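Local structure of bromo domain-containing protein (Trypanosoma cruzi, 6NEY) at residues L22-D27 and E106-E111; E43-R48 and Y89-T94; E66-D71 and R78-L83. The protein probably recognises acetylated lysines through the bromodomain that makes up this piece of a longer, transcription-linked protein. All blocks are in the same frame, centred on the assembly; numbering follows the deposited sequence.

Contact 1 of 3, residues L22-D27 and E106-E111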
loop_
_atom_site.group_PDB
_atom_site.type_symbol
_atom_site.label_atom_id
_atom_site.label_comp_id
_atom_site.label_asym_id
_atom_site.label_seq_id
_atom_site.Cartn_x
_atom_site.Cartn_y
_atom_site.Cartn_z
ATOM N N LEU A 22 -5.184 3.233 4.833
ATOM C CA LEU A 22 -3.724 3.283 5.112
ATOM C C LEU A 22 -3.217 4.727 5.076
ATOM O O LEU A 22 -2.081 4.953 5.521
ATOM C CB LEU A 22 -2.948 2.401 4.137
ATOM C CG LEU A 22 -3.433 0.957 4.031
ATOM C CD1 LEU A 22 -2.548 0.143 3.118
ATOM C CD2 LEU A 22 -3.544 0.288 5.399
ATOM N N ASP A 23 -4.016 5.683 4.592
ATOM C CA ASP A 23 -3.612 7.111 4.549
ATOM C C ASP A 23 -3.996 7.745 5.895
ATOM O O ASP A 23 -5.160 8.146 6.061
ATOM C CB ASP A 23 -4.225 7.812 3.340
ATOM C CG ASP A 23 -3.763 9.243 3.111
ATOM O OD1 ASP A 23 -2.674 9.621 3.591
ATOM O OD2 ASP A 23 -4.505 9.971 2.432
ATOM N N ARG A 24 -3.052 7.785 6.829
ATOM C CA ARG A 24 -3.255 8.306 8.200
ATOM C C ARG A 24 -2.781 9.754 8.261
ATOM O O ARG A 24 -1.666 10.096 7.840
ATOM C CB ARG A 24 -2.455 7.489 9.217
ATOM C CG ARG A 24 -2.744 5.997 9.174
ATOM C CD ARG A 24 -2.110 5.322 10.369
ATOM N NE ARG A 24 -0.644 5.399 10.342
ATOM C CZ ARG A 24 0.153 4.908 11.278
ATOM N NH1 ARG A 24 1.464 5.060 11.178
ATOM N NH2 ARG A 24 -0.368 4.285 12.323
ATOM N N PRO A 25 -3.608 10.648 8.836
ATOM C CA PRO A 25 -3.196 12.032 9.073
ATOM C C PRO A 25 -1.842 12.153 9.795
ATOM O O PRO A 25 -1.081 13.034 9.454
ATOM C CB PRO A 25 -4.309 12.580 9.985
ATOM C CG PRO A 25 -5.505 11.718 9.712
ATOM C CD PRO A 25 -4.976 10.370 9.301
ATOM N N GLN A 26 -1.559 11.260 10.748
ATOM C CA GLN A 26 -0.308 11.295 11.558
ATOM C C GLN A 26 0.922 11.098 10.658
ATOM O O GLN A 26 2.039 11.487 11.071
ATOM C CB GLN A 26 -0.358 10.260 12.688
ATOM C CG GLN A 26 -0.362 8.828 12.201
ATOM C CD GLN A 26 -0.150 7.872 13.340
ATOM O OE1 GLN A 26 0.989 7.640 13.761
ATOM N NE2 GLN A 26 -1.252 7.327 13.818
ATOM N N ASP A 27 0.744 10.522 9.463
ATOM C CA ASP A 27 1.863 10.198 8.534
ATOM C C ASP A 27 2.139 11.369 7.576
ATOM O O ASP A 27 3.054 11.228 6.717
ATOM C CB ASP A 27 1.585 8.887 7.799
ATOM C CG ASP A 27 1.505 7.655 8.684
ATOM O OD1 ASP A 27 2.052 7.686 9.823
ATOM O OD2 ASP A 27 0.858 6.682 8.244
ATOM N N GLU A 106 4.652 0.999 7.847
ATOM C CA GLU A 106 4.809 -0.379 7.303
ATOM C C GLU A 106 4.151 -1.367 8.283
ATOM O O GLU A 106 3.378 -2.255 7.818
ATOM C CB GLU A 106 6.282 -0.679 7.006
ATOM C CG GLU A 106 6.518 -1.967 6.231
ATOM C CD GLU A 106 8.006 -2.307 6.146
ATOM O OE1 GLU A 106 8.737 -2.044 7.131
ATOM O OE2 GLU A 106 8.445 -2.803 5.108
ATOM N N ALA A 107 4.378 -1.177 9.585
ATOM C CA ALA A 107 3.857 -2.059 10.655
ATOM C C ALA A 107 2.316 -1.979 10.710
ATOM O O ALA A 107 1.618 -3.021 10.786
ATOM C CB ALA A 107 4.498 -1.681 11.963
ATOM N N PHE A 108 1.788 -0.761 10.652
ATOM C CA PHE A 108 0.332 -0.473 10.602
ATOM C C PHE A 108 -0.311 -1.140 9.382
ATOM O O PHE A 108 -1.320 -1.813 9.521
ATOM C CB PHE A 108 0.089 1.034 10.593
ATOM C CG PHE A 108 -1.340 1.384 10.271
ATOM C CD1 PHE A 108 -2.332 1.161 11.208
ATOM C CD2 PHE A 108 -1.694 1.893 9.035
ATOM C CE1 PHE A 108 -3.655 1.465 10.933
ATOM C CE2 PHE A 108 -3.022 2.202 8.763
ATOM C CZ PHE A 108 -3.991 1.989 9.709
ATOM N N ALA A 109 0.300 -1.014 8.209
ATOM C CA ALA A 109 -0.230 -1.543 6.936
ATOM C C ALA A 109 -0.276 -3.078 7.033
ATOM O O ALA A 109 -1.310 -3.671 6.704
ATOM C CB ALA A 109 0.627 -1.059 5.799
ATOM N N LYS A 110 0.794 -3.703 7.510
ATOM C CA LYS A 110 0.828 -5.177 7.735
ATOM C C LYS A 110 -0.342 -5.602 8.630
ATOM O O LYS A 110 -0.991 -6.616 8.305
ATOM C CB LYS A 110 2.118 -5.645 8.398
ATOM C CG LYS A 110 2.206 -7.152 8.635
ATOM C CD LYS A 110 3.586 -7.588 9.078
ATOM C CE LYS A 110 3.639 -8.844 9.933
ATOM N NZ LYS A 110 2.504 -9.765 9.700
ATOM N N GLU A 111 -0.588 -4.905 9.728
ATOM C CA GLU A 111 -1.672 -5.268 10.680
ATOM C C GLU A 111 -3.028 -5.160 9.980
ATOM O O GLU A 111 -3.860 -6.075 10.150
ATOM C CB GLU A 111 -1.659 -4.372 11.908
ATOM C CG GLU A 111 -2.569 -4.889 13.009
#
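Arg-24 and Phe-108 form an off-centre cation-pi stack that, with apolar packing by Leu-22, ties the start of the ZA loop, which follows helix 12-21, to the middle of helix 97-124, the last helix of the bromodomain bundle. The guanidinium lies nearly parallel to the ring, the planes 14° apart and the centres 4.5 Å apart, but it is shifted toward the CB side, where NH2 lies 3.7 Å from CG of Phe-108. The aliphatic part covers more of the ring itself: CD of Arg-24 sits over the face in a CH-pi contact, 3.6 Å from Phe-108 CE2. A bend at chi3 (-65°) turns the Arg-24 chain so that both its methylene and its charged end follow the same face.

The guanidinium is held from several directions. Its NE points in its own plane to OD2 of Asp-27 in a nearly straight salt bridge of 2.9 Å, while NH1 adds a weak bond to OD1. Gln-26 CD covers the face opposite Phe-108, so the group is sandwiched. Leu-22 uses the rim of the same ring: its CA lies in the ring plane, and its CD2 meets CE2 of Phe-108 at 3.9 Å. CD1 of Leu-22 faces CB of Ala-109, one residue further on.

Leu-22 also packs on Leu-56 of helix 56-64 and on helix 75-92; it thus touches three helices of the bundle.

Contact 2 of 3, residues E43-R48 and Y89-T94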
loop_
_atom_site.group_PDB
_atom_site.type_symbol
_atom_site.label_atom_id
_atom_site.label_comp_id
_atom_site.label_asym_id
_atom_site.label_seq_id
_atom_site.Cartn_x
_atom_site.Cartn_y
_atom_site.Cartn_z
ATOM N N GLU A 43 12.162 14.982 -10.577
ATOM C CA GLU A 43 11.907 13.953 -11.631
ATOM C C GLU A 43 13.150 13.085 -11.876
ATOM O O GLU A 43 13.011 11.852 -11.791
ATOM C CB GLU A 43 11.437 14.603 -12.936
ATOM C CG GLU A 43 10.697 13.659 -13.873
ATOM C CD GLU A 43 9.408 14.264 -14.410
ATOM O OE1 GLU A 43 8.468 14.450 -13.611
ATOM O OE2 GLU A 43 9.363 14.595 -15.612
ATOM N N GLN A 44 14.307 13.681 -12.195
ATOM C CA GLN A 44 15.536 12.937 -12.601
ATOM C C GLN A 44 16.131 12.189 -11.397
ATOM O O GLN A 44 16.275 10.944 -11.473
ATOM C CB GLN A 44 16.593 13.882 -13.180
ATOM C CG GLN A 44 17.836 13.167 -13.692
ATOM N N GLU A 45 16.482 12.923 -10.342
ATOM C CA GLU A 45 17.136 12.377 -9.125
ATOM C C GLU A 45 16.241 11.290 -8.522
ATOM O O GLU A 45 16.770 10.203 -8.173
ATOM C CB GLU A 45 17.373 13.473 -8.087
ATOM C CG GLU A 45 18.328 13.053 -6.982
ATOM C CD GLU A 45 18.274 13.901 -5.720
ATOM O OE1 GLU A 45 17.499 14.876 -5.688
ATOM O OE2 GLU A 45 19.012 13.582 -4.767
ATOM N N TYR A 46 14.941 11.576 -8.411
ATOM C CA TYR A 46 13.953 10.653 -7.797
ATOM C C TYR A 46 13.845 9.373 -8.632
ATOM O O TYR A 46 13.832 8.282 -8.017
ATOM C CB TYR A 46 12.571 11.283 -7.611
ATOM C CG TYR A 46 11.726 10.441 -6.692
ATOM C CD1 TYR A 46 12.116 10.246 -5.377
ATOM C CD2 TYR A 46 10.604 9.766 -7.143
ATOM C CE1 TYR A 46 11.386 9.447 -4.515
ATOM C CE2 TYR A 46 9.859 8.965 -6.291
ATOM C CZ TYR A 46 10.257 8.796 -4.976
ATOM O OH TYR A 46 9.540 8.005 -4.128
ATOM N N THR A 47 13.786 9.486 -9.966
ATOM C CA THR A 47 13.563 8.322 -10.873
ATOM C C THR A 47 14.884 7.559 -11.028
ATOM O O THR A 47 14.828 6.347 -11.310
ATOM C CB THR A 47 12.918 8.730 -12.206
ATOM O OG1 THR A 47 13.800 9.625 -12.879
ATOM C CG2 THR A 47 11.556 9.369 -12.027
ATOM N N ARG A 48 16.015 8.240 -10.804
ATOM C CA ARG A 48 17.370 7.634 -10.713
ATOM C C ARG A 48 17.438 6.707 -9.489
ATOM O O ARG A 48 17.647 5.495 -9.678
ATOM C CB ARG A 48 18.428 8.738 -10.627
ATOM N N TYR A 89 12.934 5.313 2.337
ATOM C CA TYR A 89 14.236 5.060 3.005
ATOM C C TYR A 89 15.382 5.383 2.047
ATOM O O TYR A 89 16.351 6.042 2.466
ATOM C CB TYR A 89 14.385 3.611 3.457
ATOM C CG TYR A 89 13.463 3.182 4.571
ATOM C CD1 TYR A 89 13.136 4.025 5.623
ATOM C CD2 TYR A 89 12.983 1.886 4.598
ATOM C CE1 TYR A 89 12.299 3.602 6.648
ATOM C CE2 TYR A 89 12.150 1.450 5.609
ATOM C CZ TYR A 89 11.799 2.307 6.628
ATOM O OH TYR A 89 10.974 1.848 7.609
ATOM N N ARG A 90 15.260 4.953 0.797
ATOM C CA ARG A 90 16.356 5.099 -0.198
ATOM C C ARG A 90 16.519 6.589 -0.532
ATOM O O ARG A 90 17.680 7.029 -0.672
ATOM C CB ARG A 90 16.088 4.199 -1.409
ATOM C CG ARG A 90 16.557 2.763 -1.207
ATOM N N PHE A 91 15.421 7.351 -0.582
ATOM C CA PHE A 91 15.436 8.774 -1.007
ATOM C C PHE A 91 15.677 9.718 0.179
ATOM O O PHE A 91 16.499 10.633 0.006
ATOM C CB PHE A 91 14.179 9.148 -1.794
ATOM C CG PHE A 91 14.375 10.422 -2.580
ATOM C CD1 PHE A 91 15.167 10.430 -3.719
ATOM C CD2 PHE A 91 13.858 11.624 -2.128
ATOM C CE1 PHE A 91 15.369 11.603 -4.432
ATOM C CE2 PHE A 91 14.063 12.798 -2.841
ATOM C CZ PHE A 91 14.817 12.784 -3.993
ATOM N N ASN A 92 15.008 9.517 1.324
ATOM C CA ASN A 92 15.037 10.435 2.501
ATOM C C ASN A 92 16.001 9.916 3.574
ATOM O O ASN A 92 16.270 10.679 4.530
ATOM C CB ASN A 92 13.664 10.596 3.152
ATOM C CG ASN A 92 12.618 11.117 2.196
ATOM O OD1 ASN A 92 11.492 10.613 2.156
ATOM N ND2 ASN A 92 12.984 12.122 1.425
ATOM N N GLY A 93 16.479 8.677 3.425
ATOM C CA GLY A 93 17.428 8.024 4.345
ATOM C C GLY A 93 16.700 7.157 5.359
ATOM O O GLY A 93 15.453 7.273 5.482
ATOM N N THR A 94 17.453 6.349 6.100
ATOM C CA THR A 94 16.918 5.399 7.112
ATOM C C THR A 94 16.844 6.039 8.505
ATOM O O THR A 94 16.450 5.342 9.445
ATOM C CB THR A 94 17.794 4.140 7.125
ATOM O OG1 THR A 94 19.131 4.618 7.288
ATOM C CG2 THR A 94 17.683 3.324 5.861
#
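Glu-45 and Tyr-46, adjacent on helix 43-49, both reach across to Phe-91 near the C-terminal end of helix 75-92. Glu-45 comes first. Its extended chain crosses the Phe-91 side chain at about a right angle and brings OE1 to 3.8 Å from CZ, with the carboxylate plane turned 60° from the ring. This is van der Waals contact from an exposed residue at the border of the interface.

Tyr-46, the buried partner, supplies the main interaction, a T-shaped stack. Its CD1-CE1 edge points at the face of Phe-91, the planes 80° apart and the centroids 4.9 Å apart. CD1 stands 3.4 Å above the centre of the Phe-91 ring, while CE1 reaches back past CG to within 3.9 Å of CB. With CG anti to the backbone N (chi1 -162°), Phe-91 extends from its helix to offer this face. No hydrogen bond crosses the gap, so the joint rests on van der Waals contact, led by the two rings; Leu-42 also touches Phe-91, and Arg-53 touches Tyr-46.

Directly beyond Phe-91 and Asn-92 the helix ends at Gly-93, whose positive phi turns the chain into the next loop. The stack joins a short helix of the ZA loop to the end of helix 75-92, just before the BC loop; in bromodomains these two loops frame the acetyl-lysine pocket.

Contact 3 of 3, residues E66-D71 and R78-L83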
loop_
_atom_site.group_PDB
_atom_site.type_symbol
_atom_site.label_atom_id
_atom_site.label_comp_id
_atom_site.label_asym_id
_atom_site.label_seq_id
_atom_site.Cartn_x
_atom_site.Cartn_y
_atom_site.Cartn_z
ATOM N N GLU A 66 -9.155 -3.936 -10.019
ATOM C CA GLU A 66 -9.101 -5.410 -9.767
ATOM C C GLU A 66 -7.663 -5.943 -9.748
ATOM O O GLU A 66 -7.510 -7.173 -9.720
ATOM C CB GLU A 66 -9.830 -6.235 -10.837
ATOM C CG GLU A 66 -11.214 -5.753 -11.236
ATOM C CD GLU A 66 -12.016 -6.866 -11.903
ATOM O OE1 GLU A 66 -11.530 -7.396 -12.929
ATOM O OE2 GLU A 66 -13.087 -7.253 -11.370
ATOM N N ALA A 67 -6.644 -5.092 -9.668
ATOM C CA ALA A 67 -5.223 -5.519 -9.692
ATOM C C ALA A 67 -4.944 -6.529 -8.567
ATOM O O ALA A 67 -4.143 -7.467 -8.771
ATOM C CB ALA A 67 -4.329 -4.311 -9.575
ATOM N N TYR A 68 -5.596 -6.367 -7.407
ATOM C CA TYR A 68 -5.236 -7.073 -6.146
ATOM C C TYR A 68 -6.230 -8.191 -5.783
ATOM O O TYR A 68 -5.929 -8.959 -4.846
ATOM C CB TYR A 68 -5.192 -6.075 -4.979
ATOM C CG TYR A 68 -4.216 -4.935 -5.099
ATOM C CD1 TYR A 68 -2.890 -5.119 -5.480
ATOM C CD2 TYR A 68 -4.617 -3.651 -4.758
ATOM C CE1 TYR A 68 -2.001 -4.050 -5.539
ATOM C CE2 TYR A 68 -3.745 -2.582 -4.798
ATOM C CZ TYR A 68 -2.435 -2.773 -5.208
ATOM O OH TYR A 68 -1.615 -1.676 -5.238
ATOM N N SER A 69 -7.362 -8.305 -6.478
ATOM C CA SER A 69 -8.560 -9.060 -5.998
ATOM C C SER A 69 -8.362 -10.582 -6.090
ATOM O O SER A 69 -9.210 -11.309 -5.526
ATOM C CB SER A 69 -9.790 -8.648 -6.739
ATOM O OG SER A 69 -10.080 -7.272 -6.548
ATOM N N TYR A 70 -7.335 -11.052 -6.808
ATOM C CA TYR A 70 -7.098 -12.490 -7.105
ATOM C C TYR A 70 -5.971 -13.073 -6.245
ATOM O O TYR A 70 -5.757 -14.291 -6.352
ATOM C CB TYR A 70 -6.849 -12.683 -8.605
ATOM C CG TYR A 70 -8.034 -12.266 -9.433
ATOM C CD1 TYR A 70 -8.210 -10.945 -9.804
ATOM C CD2 TYR A 70 -9.027 -13.172 -9.772
ATOM C CE1 TYR A 70 -9.324 -10.536 -10.516
ATOM C CE2 TYR A 70 -10.145 -12.783 -10.491
ATOM C CZ TYR A 70 -10.297 -11.459 -10.858
ATOM O OH TYR A 70 -11.387 -11.062 -11.572
ATOM N N ASP A 71 -5.298 -12.280 -5.406
ATOM C CA ASP A 71 -4.203 -12.769 -4.518
ATOM C C ASP A 71 -4.761 -13.047 -3.124
ATOM O O ASP A 71 -5.043 -12.082 -2.423
ATOM C CB ASP A 71 -3.066 -11.757 -4.339
ATOM C CG ASP A 71 -2.285 -11.418 -5.594
ATOM O OD1 ASP A 71 -2.339 -12.218 -6.567
ATOM O OD2 ASP A 71 -1.607 -10.363 -5.576
ATOM N N ARG A 78 0.848 -5.899 -0.729
ATOM C CA ARG A 78 1.958 -5.907 0.275
ATOM C C ARG A 78 3.280 -5.470 -0.391
ATOM O O ARG A 78 4.029 -4.705 0.250
ATOM C CB ARG A 78 2.120 -7.274 0.950
ATOM C CG ARG A 78 0.948 -7.713 1.821
ATOM C CD ARG A 78 1.230 -9.118 2.337
ATOM N NE ARG A 78 0.123 -9.799 3.007
ATOM C CZ ARG A 78 -0.240 -9.654 4.278
ATOM N NH1 ARG A 78 0.362 -8.785 5.078
ATOM N NH2 ARG A 78 -1.257 -10.357 4.736
ATOM N N GLU A 79 3.576 -5.952 -1.603
ATOM C CA GLU A 79 4.761 -5.544 -2.426
ATOM C C GLU A 79 4.715 -4.044 -2.761
ATOM O O GLU A 79 5.767 -3.375 -2.678
ATOM C CB GLU A 79 4.833 -6.342 -3.728
ATOM N N ASP A 80 3.548 -3.508 -3.111
ATOM C CA ASP A 80 3.408 -2.063 -3.421
ATOM C C ASP A 80 3.654 -1.246 -2.141
ATOM O O ASP A 80 4.345 -0.222 -2.242
ATOM C CB ASP A 80 2.079 -1.745 -4.102
ATOM C CG ASP A 80 2.023 -2.068 -5.577
ATOM O OD1 ASP A 80 3.098 -2.358 -6.170
ATOM O OD2 ASP A 80 0.900 -2.040 -6.126
ATOM N N ILE A 81 3.155 -1.684 -0.974
ATOM C CA ILE A 81 3.439 -0.995 0.321
ATOM C C ILE A 81 4.949 -1.067 0.590
ATOM O O ILE A 81 5.529 -0.045 0.959
ATOM C CB ILE A 81 2.637 -1.564 1.508
ATOM C CG1 ILE A 81 1.120 -1.481 1.288
ATOM C CG2 ILE A 81 3.059 -0.885 2.802
ATOM C CD1 ILE A 81 0.615 -0.093 0.998
ATOM N N LYS A 82 5.560 -2.238 0.443
ATOM C CA LYS A 82 7.013 -2.399 0.667
ATOM C C LYS A 82 7.795 -1.405 -0.204
ATOM O O LYS A 82 8.839 -0.870 0.268
ATOM C CB LYS A 82 7.494 -3.800 0.305
ATOM C CG LYS A 82 8.934 -4.063 0.713
ATOM N N LEU A 83 7.377 -1.244 -1.453
ATOM C CA LEU A 83 8.094 -0.391 -2.432
ATOM C C LEU A 83 7.992 1.073 -1.982
ATOM O O LEU A 83 9.020 1.738 -1.995
ATOM C CB LEU A 83 7.507 -0.608 -3.828
ATOM C CG LEU A 83 8.116 0.248 -4.940
ATOM C CD1 LEU A 83 9.562 -0.151 -5.215
ATOM C CD2 LEU A 83 7.277 0.158 -6.195
#
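The ring of Tyr-68 meets Asp-80 at its edge: OD2 of the aspartate lies in the ring plane beside the phenol, and the carboxylate is turned 70° from that plane. Leu-15 of helix 12-21 and Ala-59, Lys-62 and Ala-63 of helix 56-64 also touch the Tyr-68 side chain. Tyr-70, the other aromatic here, has the carbonyl O of Glu-66 in plane at its edge. In the four-helix bundle of the bromodomain, residues 66-71 belong to the AB loop that links helix 56-64 to helix 75-92.

Two turns shape this loop. Helix 56-64 ends in a Schellman motif with Glu-66, at positive phi, as its C-prime residue, and a type I beta turn follows from Tyr-68 to Asp-71. Tyr-68, the first residue of that turn, sends its side chain back toward helix 75-92. With CG anti to the carbonyl carbon (chi1 -60°), the ring reaches toward that helix, and the hydroxyl at its far end donates a 2.7 Å hydrogen bond to OD2 of Asp-80. The acceptor uses its anti lone pair, directed away from OD1.

The same OD2 makes a salt bridge to NZ of Lys-62, so one carboxylate oxygen connects helix 75-92 to both the AB loop and helix 56-64. The nearby ammonium would be expected to stabilise the charged form of Asp-80. The loop is also joined to the beginning of helix 75-92, where OD2 of Asp-71 accepts the backbone N-H of Ala-76.

Contacts 1 and 3 share a hydrophobic junction although their centres are 15 Å apart: Ile-81, next to Asp-80 on helix 75-92, places its CD1 3.8 Å from CD1 of Leu-22 and its CG2 3.9 Å from CB of Ala-109. Contact 2 stands apart, its centre 21 Å from that of contact 1 and 22 Å from that of contact 3, but it shares helix 75-92 with contact 3. That helix thus runs from the AB-loop end of the bundle to the opposite end, where bromodomains form their acetyl-lysine pocket. Contact 2 probably lies at this pocket end, whereas contacts 1 and 3 join the beginning of the ZA loop and the AB loop to bundle helices.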